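Local coordinates for post-proline cleaving enzyme (Rickettsia typhi, PDB 4HVT), which probably acts as a serine-type endopeptidase and oligopeptidase that cleaves peptides after proline, at residues M156-W161 with K186-T191; L390-Q395 with I412-S417; S529-K534 with V608-D613. All blocks are in the same frame, centred on the assembly; numbering follows the deposited sequence.

Contact 1: residues M156-W161 with K186-T191; sequences MFFREW and KFTYPT
Met156 turns CG into the crowded position between its backbone N and carbonyl carbon (chi1 55°), and a bend at chi3 (59°) turns the terminal methyl CE back from the extended line of the chain. SD lies over one face of the Tyr189 ring in a Met-aromatic contact, 3.8 Å from the ring centroid and displaced toward the rim. Its nearest ring atom is CZ of Tyr189, 3.5 Å from Met156 SD. Met156 CE sits between Phe187 CD1 at 3.6 Å, meeting that ring obliquely, and the Tyr189 hydroxyl oxygen OH at 3.7 Å. Nearer the backbone, Met156 CG lies 3.3 Å from Thr188 O.

Two residues along the strand, Phe158 offers a ring face to Pro190. Pro190 CG stands 3.9 Å from the Phe158 ring centroid, close to the ring normal, in a CH-pi contact, while Thr188 CG2 borders the same ring at its edge. No direct hydrogen bond joins the two segments; one water donates to Phe157 O at 2.9 Å and to Thr188 O at 2.7 Å.

The turn of 186-191 is held by Asn201, whose side chain bonds Phe187 O and Tyr189 N. Strands 155-162 and 185-186 pair in one sheet, whereas 190-192 opens the next, as at a step between blades of a beta-propeller. Phe187 also touches Arg651, near the likely Ser-His-Asp triad, so this end of the propeller faces the hydrolase domain. Adhesion across the step therefore comes from sulfur, methyl and ring contacts, with a bridging water supplying hydrogens to two carbonyls that could not bond each other.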
loop_
_atom_site.group_PDB
_atom_site.type_symbol
_atom_site.label_atom_id
_atom_site.label_comp_id
_atom_site.label_asym_id
_atom_site.label_seq_id
_atom_site.Cartn_x
_atom_site.Cartn_y
_atom_site.Cartn_z
ATOM N N MET A 156 -5.835 0.965 -15.501
ATOM C CA MET A 156 -4.660 0.323 -16.078
ATOM C C MET A 156 -5.045 -0.645 -17.214
ATOM O O MET A 156 -6.238 -0.917 -17.449
ATOM C CB MET A 156 -3.856 -0.373 -15.006
ATOM C CG MET A 156 -4.610 -1.376 -14.162
ATOM S SD MET A 156 -3.529 -2.110 -12.857
ATOM C CE MET A 156 -2.989 -0.769 -11.938
ATOM N N PHE A 157 -4.023 -1.095 -17.925
ATOM C CA PHE A 157 -4.156 -1.995 -19.077
ATOM C C PHE A 157 -2.953 -2.937 -19.020
ATOM O O PHE A 157 -2.286 -3.026 -17.985
ATOM C CB PHE A 157 -4.229 -1.211 -20.398
ATOM C CG PHE A 157 -3.106 -0.295 -20.616
ATOM C CD1 PHE A 157 -3.048 0.928 -19.969
ATOM C CD2 PHE A 157 -2.051 -0.655 -21.459
ATOM C CE1 PHE A 157 -1.987 1.775 -20.160
ATOM C CE2 PHE A 157 -1.000 0.215 -21.672
ATOM C CZ PHE A 157 -0.971 1.414 -21.009
ATOM N N PHE A 158 -2.733 -3.710 -20.070
ATOM C CA PHE A 158 -1.594 -4.621 -20.089
ATOM C C PHE A 158 -1.245 -4.882 -21.519
ATOM O O PHE A 158 -2.032 -4.614 -22.411
ATOM C CB PHE A 158 -1.905 -5.943 -19.397
ATOM C CG PHE A 158 -3.193 -6.571 -19.884
ATOM C CD1 PHE A 158 -3.171 -7.461 -20.954
ATOM C CD2 PHE A 158 -4.342 -6.328 -19.221
ATOM C CE1 PHE A 158 -4.364 -8.014 -21.414
ATOM C CE2 PHE A 158 -5.539 -6.875 -19.672
ATOM C CZ PHE A 158 -5.529 -7.751 -20.754
ATOM N N ARG A 159 -0.050 -5.430 -21.746
ATOM C CA ARG A 159 0.357 -5.867 -23.052
ATOM C C ARG A 159 1.147 -7.149 -22.906
ATOM O O ARG A 159 2.002 -7.272 -22.001
ATOM C CB ARG A 159 1.263 -4.851 -23.733
ATOM C CG ARG A 159 0.626 -3.536 -24.029
ATOM C CD ARG A 159 1.661 -2.631 -24.672
ATOM N NE ARG A 159 2.075 -3.096 -25.985
ATOM C CZ ARG A 159 2.974 -2.468 -26.742
ATOM N NH1 ARG A 159 3.598 -1.382 -26.285
ATOM N NH2 ARG A 159 3.284 -2.939 -27.929
ATOM N N GLU A 160 0.901 -8.101 -23.782
ATOM C CA GLU A 160 1.648 -9.371 -23.764
ATOM C C GLU A 160 3.052 -9.215 -24.344
ATOM O O GLU A 160 3.247 -8.504 -25.315
ATOM C CB GLU A 160 0.886 -10.402 -24.595
ATOM C CG GLU A 160 1.371 -11.831 -24.390
ATOM C CD GLU A 160 0.692 -12.831 -25.288
ATOM O OE1 GLU A 160 -0.207 -12.463 -26.084
ATOM O OE2 GLU A 160 1.044 -14.014 -25.185
ATOM N N TRP A 161 4.021 -9.876 -23.738
ATOM C CA TRP A 161 5.421 -9.634 -24.010
ATOM C C TRP A 161 6.165 -10.966 -24.005
ATOM O O TRP A 161 5.803 -11.872 -23.279
ATOM C CB TRP A 161 5.972 -8.667 -22.947
ATOM C CG TRP A 161 7.429 -8.294 -23.116
ATOM C CD1 TRP A 161 7.917 -7.190 -23.751
ATOM C CD2 TRP A 161 8.549 -8.932 -22.502
ATOM N NE1 TRP A 161 9.290 -7.149 -23.639
ATOM C CE2 TRP A 161 9.700 -8.189 -22.857
ATOM C CE3 TRP A 161 8.692 -10.055 -21.706
ATOM C CZ2 TRP A 161 10.995 -8.552 -22.444
ATOM C CZ3 TRP A 161 9.988 -10.447 -21.305
ATOM C CH2 TRP A 161 11.108 -9.670 -21.659
ATOM N N LYS A 186 -9.958 0.414 -13.568
ATOM C CA LYS A 186 -9.236 0.538 -12.294
ATOM C C LYS A 186 -8.854 -0.836 -11.752
ATOM O O LYS A 186 -9.693 -1.677 -11.432
ATOM C CB LYS A 186 -10.016 1.308 -11.238
ATOM C CG LYS A 186 -10.185 2.771 -11.551
ATOM C CD LYS A 186 -10.615 3.562 -10.321
ATOM C CE LYS A 186 -11.953 3.116 -9.789
ATOM N NZ LYS A 186 -12.262 3.879 -8.540
ATOM N N PHE A 187 -7.561 -1.042 -11.631
ATOM C CA PHE A 187 -6.958 -2.306 -11.186
ATOM C C PHE A 187 -7.485 -3.513 -11.993
ATOM O O PHE A 187 -7.679 -4.603 -11.482
ATOM C CB PHE A 187 -7.092 -2.477 -9.681
ATOM C CG PHE A 187 -6.444 -1.360 -8.905
ATOM C CD1 PHE A 187 -5.066 -1.165 -8.967
ATOM C CD2 PHE A 187 -7.206 -0.453 -8.219
ATOM C CE1 PHE A 187 -4.450 -0.136 -8.272
ATOM C CE2 PHE A 187 -6.606 0.585 -7.548
ATOM C CZ PHE A 187 -5.251 0.751 -7.587
ATOM N N THR A 188 -7.603 -3.287 -13.281
ATOM C CA THR A 188 -7.761 -4.396 -14.254
ATOM C C THR A 188 -6.446 -5.106 -14.314
ATOM O O THR A 188 -5.432 -4.509 -14.691
ATOM C CB THR A 188 -8.125 -3.888 -15.640
ATOM O OG1 THR A 188 -9.478 -3.382 -15.622
ATOM C CG2 THR A 188 -8.046 -5.053 -16.624
ATOM N N TYR A 189 -6.450 -6.361 -13.882
ATOM C CA TYR A 189 -5.308 -7.244 -13.955
ATOM C C TYR A 189 -5.711 -8.586 -14.569
ATOM O O TYR A 189 -6.810 -9.127 -14.252
ATOM C CB TYR A 189 -4.760 -7.560 -12.555
ATOM C CG TYR A 189 -4.059 -6.464 -11.832
ATOM C CD1 TYR A 189 -2.776 -6.066 -12.179
ATOM C CD2 TYR A 189 -4.645 -5.893 -10.724
ATOM C CE1 TYR A 189 -2.117 -5.054 -11.437
ATOM C CE2 TYR A 189 -4.013 -4.903 -9.994
ATOM C CZ TYR A 189 -2.765 -4.496 -10.345
ATOM O OH TYR A 189 -2.203 -3.496 -9.582
ATOM N N PRO A 190 -4.855 -9.130 -15.446
ATOM C CA PRO A 190 -5.205 -10.422 -16.086
ATOM C C PRO A 190 -4.557 -11.608 -15.399
ATOM O O PRO A 190 -3.474 -11.482 -14.792
ATOM C CB PRO A 190 -4.634 -10.273 -17.483
ATOM C CG PRO A 190 -3.377 -9.419 -17.252
ATOM C CD PRO A 190 -3.783 -8.448 -16.170
ATOM N N THR A 191 -5.225 -12.762 -15.549
ATOM C CA THR A 191 -4.786 -14.040 -15.055
ATOM C C THR A 191 -4.739 -15.025 -16.236
ATOM O O THR A 191 -5.659 -15.143 -16.989
ATOM C CB THR A 191 -5.720 -14.552 -13.946
ATOM O OG1 THR A 191 -5.610 -13.665 -12.826
ATOM C CG2 THR A 191 -5.331 -15.984 -13.482
HETATM O O HOH W 1 -3.134 -4.906 -15.985
#

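Contact 2: residues L390-Q395 with I412-S417; sequences LKLPYQ and ITIENS. With EDO (1,2-ethanediol), chain G.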
loop_
_atom_site.group_PDB
_atom_site.type_symbol
_atom_site.label_atom_id
_atom_site.label_comp_id
_atom_site.label_asym_id
_atom_site.label_seq_id
_atom_site.Cartn_x
_atom_site.Cartn_y
_atom_site.Cartn_z
ATOM N N LEU A 390 12.496 -19.387 12.463
ATOM C CA LEU A 390 13.555 -18.764 11.678
ATOM C C LEU A 390 14.041 -17.527 12.440
ATOM O O LEU A 390 13.318 -16.519 12.504
ATOM C CB LEU A 390 13.046 -18.399 10.302
ATOM C CG LEU A 390 14.061 -17.810 9.318
ATOM C CD1 LEU A 390 15.188 -18.792 9.034
ATOM C CD2 LEU A 390 13.371 -17.396 8.049
ATOM N N LYS A 391 15.227 -17.626 13.038
ATOM C CA LYS A 391 15.721 -16.581 13.948
ATOM C C LYS A 391 16.099 -15.365 13.101
ATOM O O LYS A 391 16.744 -15.509 12.056
ATOM C CB LYS A 391 16.943 -17.144 14.734
ATOM N N LEU A 392 15.593 -14.204 13.455
ATOM C CA LEU A 392 15.893 -12.976 12.717
ATOM C C LEU A 392 17.001 -12.168 13.424
ATOM O O LEU A 392 16.749 -11.668 14.482
ATOM C CB LEU A 392 14.619 -12.151 12.626
ATOM C CG LEU A 392 13.452 -12.871 11.917
ATOM C CD1 LEU A 392 12.256 -11.978 11.735
ATOM C CD2 LEU A 392 13.845 -13.486 10.580
ATOM N N PRO A 393 18.177 -12.018 12.814
ATOM C CA PRO A 393 19.270 -11.406 13.575
ATOM C C PRO A 393 19.318 -9.901 13.538
ATOM O O PRO A 393 20.406 -9.304 13.399
ATOM C CB PRO A 393 20.513 -11.992 12.897
ATOM C CG PRO A 393 20.128 -12.069 11.468
ATOM C CD PRO A 393 18.635 -12.415 11.470
ATOM N N TYR A 394 18.154 -9.274 13.710
ATOM C CA TYR A 394 18.051 -7.845 13.984
ATOM C C TYR A 394 17.183 -7.625 15.273
ATOM O O TYR A 394 16.196 -8.364 15.513
ATOM C CB TYR A 394 17.351 -7.179 12.790
ATOM C CG TYR A 394 18.134 -6.803 11.531
ATOM C CD1 TYR A 394 18.716 -7.766 10.708
ATOM C CD2 TYR A 394 18.144 -5.481 11.082
ATOM C CE1 TYR A 394 19.375 -7.410 9.521
ATOM C CE2 TYR A 394 18.828 -5.112 9.916
ATOM C CZ TYR A 394 19.419 -6.084 9.130
ATOM O OH TYR A 394 20.074 -5.711 7.953
ATOM N N GLN A 395 17.502 -6.624 16.094
ATOM C CA GLN A 395 16.535 -6.136 17.095
ATOM C C GLN A 395 15.383 -5.405 16.403
ATOM O O GLN A 395 15.588 -4.767 15.380
ATOM C CB GLN A 395 17.178 -5.156 18.092
ATOM C CG GLN A 395 18.230 -5.792 18.991
ATOM C CD GLN A 395 17.623 -6.741 20.016
ATOM O OE1 GLN A 395 18.019 -7.910 20.116
ATOM N NE2 GLN A 395 16.639 -6.249 20.764
ATOM N N ILE A 412 14.885 -13.026 0.922
ATOM C CA ILE A 412 14.345 -12.569 2.210
ATOM C C ILE A 412 14.978 -11.210 2.487
ATOM O O ILE A 412 16.176 -11.055 2.240
ATOM C CB ILE A 412 14.690 -13.586 3.341
ATOM C CG1 ILE A 412 13.654 -14.767 3.432
ATOM C CG2 ILE A 412 14.673 -12.934 4.699
ATOM C CD1 ILE A 412 13.493 -15.489 2.184
ATOM N N THR A 413 14.201 -10.263 3.015
ATOM C CA THR A 413 14.808 -9.071 3.599
ATOM C C THR A 413 14.597 -9.049 5.107
ATOM O O THR A 413 13.506 -9.426 5.590
ATOM C CB THR A 413 14.311 -7.774 2.959
ATOM O OG1 THR A 413 12.875 -7.654 3.084
ATOM C CG2 THR A 413 14.693 -7.769 1.528
ATOM N N ILE A 414 15.588 -8.558 5.858
ATOM C CA ILE A 414 15.425 -8.267 7.283
ATOM C C ILE A 414 16.056 -6.883 7.493
ATOM O O ILE A 414 17.130 -6.567 6.917
ATOM C CB ILE A 414 16.051 -9.298 8.245
ATOM C CG1 ILE A 414 15.714 -10.745 7.867
ATOM C CG2 ILE A 414 15.603 -9.083 9.672
ATOM C CD1 ILE A 414 16.469 -11.823 8.585
ATOM N N GLU A 415 15.395 -6.079 8.304
ATOM C CA GLU A 415 15.800 -4.700 8.571
ATOM C C GLU A 415 15.214 -4.258 9.904
ATOM O O GLU A 415 14.410 -4.982 10.541
ATOM C CB GLU A 415 15.248 -3.757 7.497
ATOM C CG GLU A 415 13.722 -3.566 7.544
ATOM C CD GLU A 415 13.230 -3.026 6.240
ATOM O OE1 GLU A 415 12.995 -1.804 6.107
ATOM O OE2 GLU A 415 13.094 -3.829 5.271
ATOM N N ASN A 416 15.614 -3.044 10.328
ATOM C CA ASN A 416 14.865 -2.351 11.357
ATOM C C ASN A 416 14.949 -0.869 11.066
ATOM O O ASN A 416 15.473 -0.447 10.070
ATOM C CB ASN A 416 15.286 -2.776 12.802
ATOM C CG ASN A 416 16.596 -2.166 13.278
ATOM O OD1 ASN A 416 16.987 -1.111 12.794
ATOM N ND2 ASN A 416 17.275 -2.817 14.261
ATOM N N SER A 417 14.308 -0.054 11.870
ATOM C CA SER A 417 14.162 1.343 11.488
ATOM C C SER A 417 15.503 2.061 11.298
ATOM O O SER A 417 15.548 3.052 10.574
ATOM C CB SER A 417 13.308 2.064 12.521
ATOM O OG SER A 417 13.010 3.408 12.141
HETATM C C1 EDO G . 12.688 -3.886 0.744
HETATM O O1 EDO G . 11.288 -3.762 0.522
HETATM C C2 EDO G . 13.080 -3.422 2.135
HETATM O O2 EDO G . 11.974 -3.542 3.015
#
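Tyr394 lays one face of its ring on the peptide linking Ile414 and Glu415, with Glu415 N 3.9 Å above the plane over the ring centre. The closest approach is Tyr394 CZ to Ile414 O, 3.2 Å. Ile414 divides its branches: with chi1 at -47°, CG2 is anti to the backbone N and packs 3.5 Å from Tyr394 CD1, while the CG1 branch ends in CD1, which touches both Leu392 CD2 and Pro393 CD at 3.7 Å. Farther along, Asn416 ND2 donates to Gln395 O over 2.8 Å. This bond is fairly straight (154°) and leaves close to the plane of the Asn416 amide.

Behind these contacts, an inverse gamma turn centred on Pro393 shapes the loop, which leads from one propeller sheet into the next. Tyr394 OH bonds Pro420 O and Thr422 OG1, and Asn416 OD1 accepts from Ile418 N. On the other side of the strand, Glu415 OE1 takes the N-H of Phe496, while OE2 accepts from an ethanediol probably left by crystallisation. Tyr394 is thus held by its face on the peptide and by its hydroxyl, and the one direct polar link pins the loop's far end to an amide used through both its N and its O.

Contact 3: residues S529-K534 with V608-D613; sequences SAQGIK and VTEYGD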
loop_
_atom_site.group_PDB
_atom_site.type_symbol
_atom_site.label_atom_id
_atom_site.label_comp_id
_atom_site.label_asym_id
_atom_site.label_seq_id
_atom_site.Cartn_x
_atom_site.Cartn_y
_atom_site.Cartn_z
ATOM N N SER A 529 -11.928 -1.112 16.973
ATOM C CA SER A 529 -11.954 -0.137 18.042
ATOM C C SER A 529 -12.059 1.338 17.625
ATOM O O SER A 529 -12.465 2.175 18.451
ATOM C CB SER A 529 -10.690 -0.293 18.919
ATOM O OG SER A 529 -10.927 -1.453 19.732
ATOM N N ALA A 530 -11.625 1.652 16.411
ATOM C CA ALA A 530 -11.667 2.998 15.836
ATOM C C ALA A 530 -12.347 3.043 14.479
ATOM O O ALA A 530 -12.191 3.998 13.721
ATOM C CB ALA A 530 -10.278 3.611 15.783
ATOM N N GLN A 531 -13.161 2.028 14.214
ATOM C CA GLN A 531 -13.877 1.937 12.950
ATOM C C GLN A 531 -15.210 2.704 12.976
ATOM O O GLN A 531 -15.894 2.783 13.990
ATOM C CB GLN A 531 -14.100 0.473 12.598
ATOM C CG GLN A 531 -14.598 0.238 11.204
ATOM C CD GLN A 531 -14.798 -1.244 10.914
ATOM O OE1 GLN A 531 -14.471 -2.116 11.737
ATOM N NE2 GLN A 531 -15.429 -1.543 9.764
ATOM N N GLY A 532 -15.591 3.269 11.836
ATOM C CA GLY A 532 -16.889 3.899 11.731
ATOM C C GLY A 532 -17.038 5.099 12.666
ATOM O O GLY A 532 -16.164 5.959 12.722
ATOM N N ILE A 533 -18.079 5.082 13.454
ATOM C CA ILE A 533 -18.385 6.184 14.374
ATOM C C ILE A 533 -17.440 6.178 15.585
ATOM O O ILE A 533 -17.543 7.048 16.410
ATOM C CB ILE A 533 -19.850 6.165 14.883
ATOM C CG1 ILE A 533 -20.243 4.890 15.632
ATOM C CG2 ILE A 533 -20.843 6.355 13.746
ATOM C CD1 ILE A 533 -21.656 4.931 16.247
ATOM N N LYS A 534 -16.579 5.152 15.700
ATOM C CA LYS A 534 -15.568 5.129 16.762
ATOM C C LYS A 534 -14.263 5.764 16.309
ATOM O O LYS A 534 -13.251 5.672 17.004
ATOM C CB LYS A 534 -15.302 3.702 17.208
ATOM C CG LYS A 534 -16.460 3.019 17.874
ATOM C CD LYS A 534 -16.165 1.558 18.149
ATOM C CE LYS A 534 -17.361 0.912 18.800
ATOM N NZ LYS A 534 -16.893 -0.328 19.471
ATOM N N VAL A 608 -17.691 3.191 2.984
ATOM C CA VAL A 608 -18.787 3.435 3.865
ATOM C C VAL A 608 -18.673 2.632 5.168
ATOM O O VAL A 608 -19.084 3.079 6.225
ATOM C CB VAL A 608 -20.125 3.162 3.143
ATOM C CG1 VAL A 608 -21.238 3.236 4.159
ATOM C CG2 VAL A 608 -20.325 4.200 2.036
ATOM N N THR A 609 -18.156 1.396 5.105
ATOM C CA THR A 609 -18.015 0.587 6.312
ATOM C C THR A 609 -16.841 1.010 7.161
ATOM O O THR A 609 -16.749 0.580 8.323
ATOM C CB THR A 609 -17.919 -0.930 5.962
ATOM O OG1 THR A 609 -16.825 -1.130 5.054
ATOM C CG2 THR A 609 -19.204 -1.424 5.376
ATOM N N GLU A 610 -15.933 1.836 6.628
ATOM C CA GLU A 610 -14.829 2.378 7.396
ATOM C C GLU A 610 -15.245 3.652 8.148
ATOM O O GLU A 610 -14.823 3.838 9.263
ATOM C CB GLU A 610 -13.579 2.642 6.547
ATOM C CG GLU A 610 -12.371 3.047 7.364
ATOM C CD GLU A 610 -11.744 1.964 8.216
ATOM O OE1 GLU A 610 -12.244 0.808 8.120
ATOM O OE2 GLU A 610 -10.751 2.281 8.977
ATOM N N TYR A 611 -16.011 4.525 7.517
ATOM C CA TYR A 611 -16.247 5.847 8.080
ATOM C C TYR A 611 -17.683 6.080 8.557
ATOM O O TYR A 611 -17.939 7.014 9.299
ATOM C CB TYR A 611 -15.887 6.906 7.046
ATOM C CG TYR A 611 -14.432 6.887 6.599
ATOM C CD1 TYR A 611 -13.372 7.182 7.484
ATOM C CD2 TYR A 611 -14.118 6.607 5.286
ATOM C CE1 TYR A 611 -12.045 7.130 7.064
ATOM C CE2 TYR A 611 -12.797 6.563 4.862
ATOM C CZ TYR A 611 -11.776 6.854 5.752
ATOM O OH TYR A 611 -10.475 6.793 5.293
ATOM N N GLY A 612 -18.575 5.174 8.212
ATOM C CA GLY A 612 -20.035 5.413 8.398
ATOM C C GLY A 612 -20.596 6.135 7.197
ATOM O O GLY A 612 -19.859 6.752 6.430
ATOM N N ASP A 613 -21.919 6.050 7.045
ATOM C CA ASP A 613 -22.660 6.632 5.945
ATOM C C ASP A 613 -23.173 8.052 6.291
ATOM O O ASP A 613 -24.075 8.186 7.084
ATOM C CB ASP A 613 -23.810 5.714 5.583
ATOM C CG ASP A 613 -24.468 6.094 4.322
ATOM O OD1 ASP A 613 -24.279 7.225 3.816
ATOM O OD2 ASP A 613 -25.186 5.249 3.787
HETATM O O HOH W 2 -16.523 8.113 11.252
#
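Gly532 N donates to Glu610 O over 2.7 Å, the shorter of two direct hydrogen bonds that the loop makes to carbonyls of the one-turn helix 608-611. The donor stands well above the carbonyl plane, 43° out of it. One residue back in each segment, Gln531 NE2 gives a second bond to Thr609 O, 2.9 Å long and fairly straight at 158°. Thr609 O lies near the plane of the Gln531 amide, but the amide N is again above the carbonyl plane. In Gln531, chi1 (-169°) sets CG anti to the backbone N, and the extended chain beyond it carries the amide on to Thr609 O. On the way, Gln531 CG passes Glu610 OE1 at 3.9 Å.

A water extends the series, donating to Gly532 O at 2.6 Å and to Tyr611 O at 2.7 Å, so three successive helix carbonyls receive hydrogens from the loop or its water. The backbones come close: Gly532 CA is 3.9 Å from Tyr611 C. Gly532 and Gly612, the first residue after the helix, both take positive phi, which suits glycine.

Outside the pair, the Glu610 carboxylate is gripped by Tyr267 OH and His527 NE2 at OE1, and by Arg535, in a salt bridge, and Phe488 N at OE2. Thr609 OG1 bonds Asp265 O; Asp265 and Tyr267 belong to the propeller. The contact thus joins a glycine-terminated helical turn to an interhelical loop of the alpha/beta-hydrolase domain of a prolyl oligopeptidase, at its interface with the propeller and near the likely Ser-His-Asp triad.

Overall arrangement
From the N terminus the chain first closes contact 1, where strand 155-162 meets the passage into strand 190-192 after an interval of 24 residues. It then runs through further propeller sheets to contact 2, which closes the 16-residue excursion from residues 390-395 through strand 398-402 back to 412-417. Contact 3 comes last and spans the longest loop, 73 residues, within the hydrolase part. The three follow in series, neither nested nor crossed. Their centres are about 32 to 35 Å apart and none touches another. Contacts 1 and 2 join neighbouring sheets at two places in the propeller, while contact 3 ties the loop between helices 524-528 and 536-551 to helix 608-611, which follows strand 585-589.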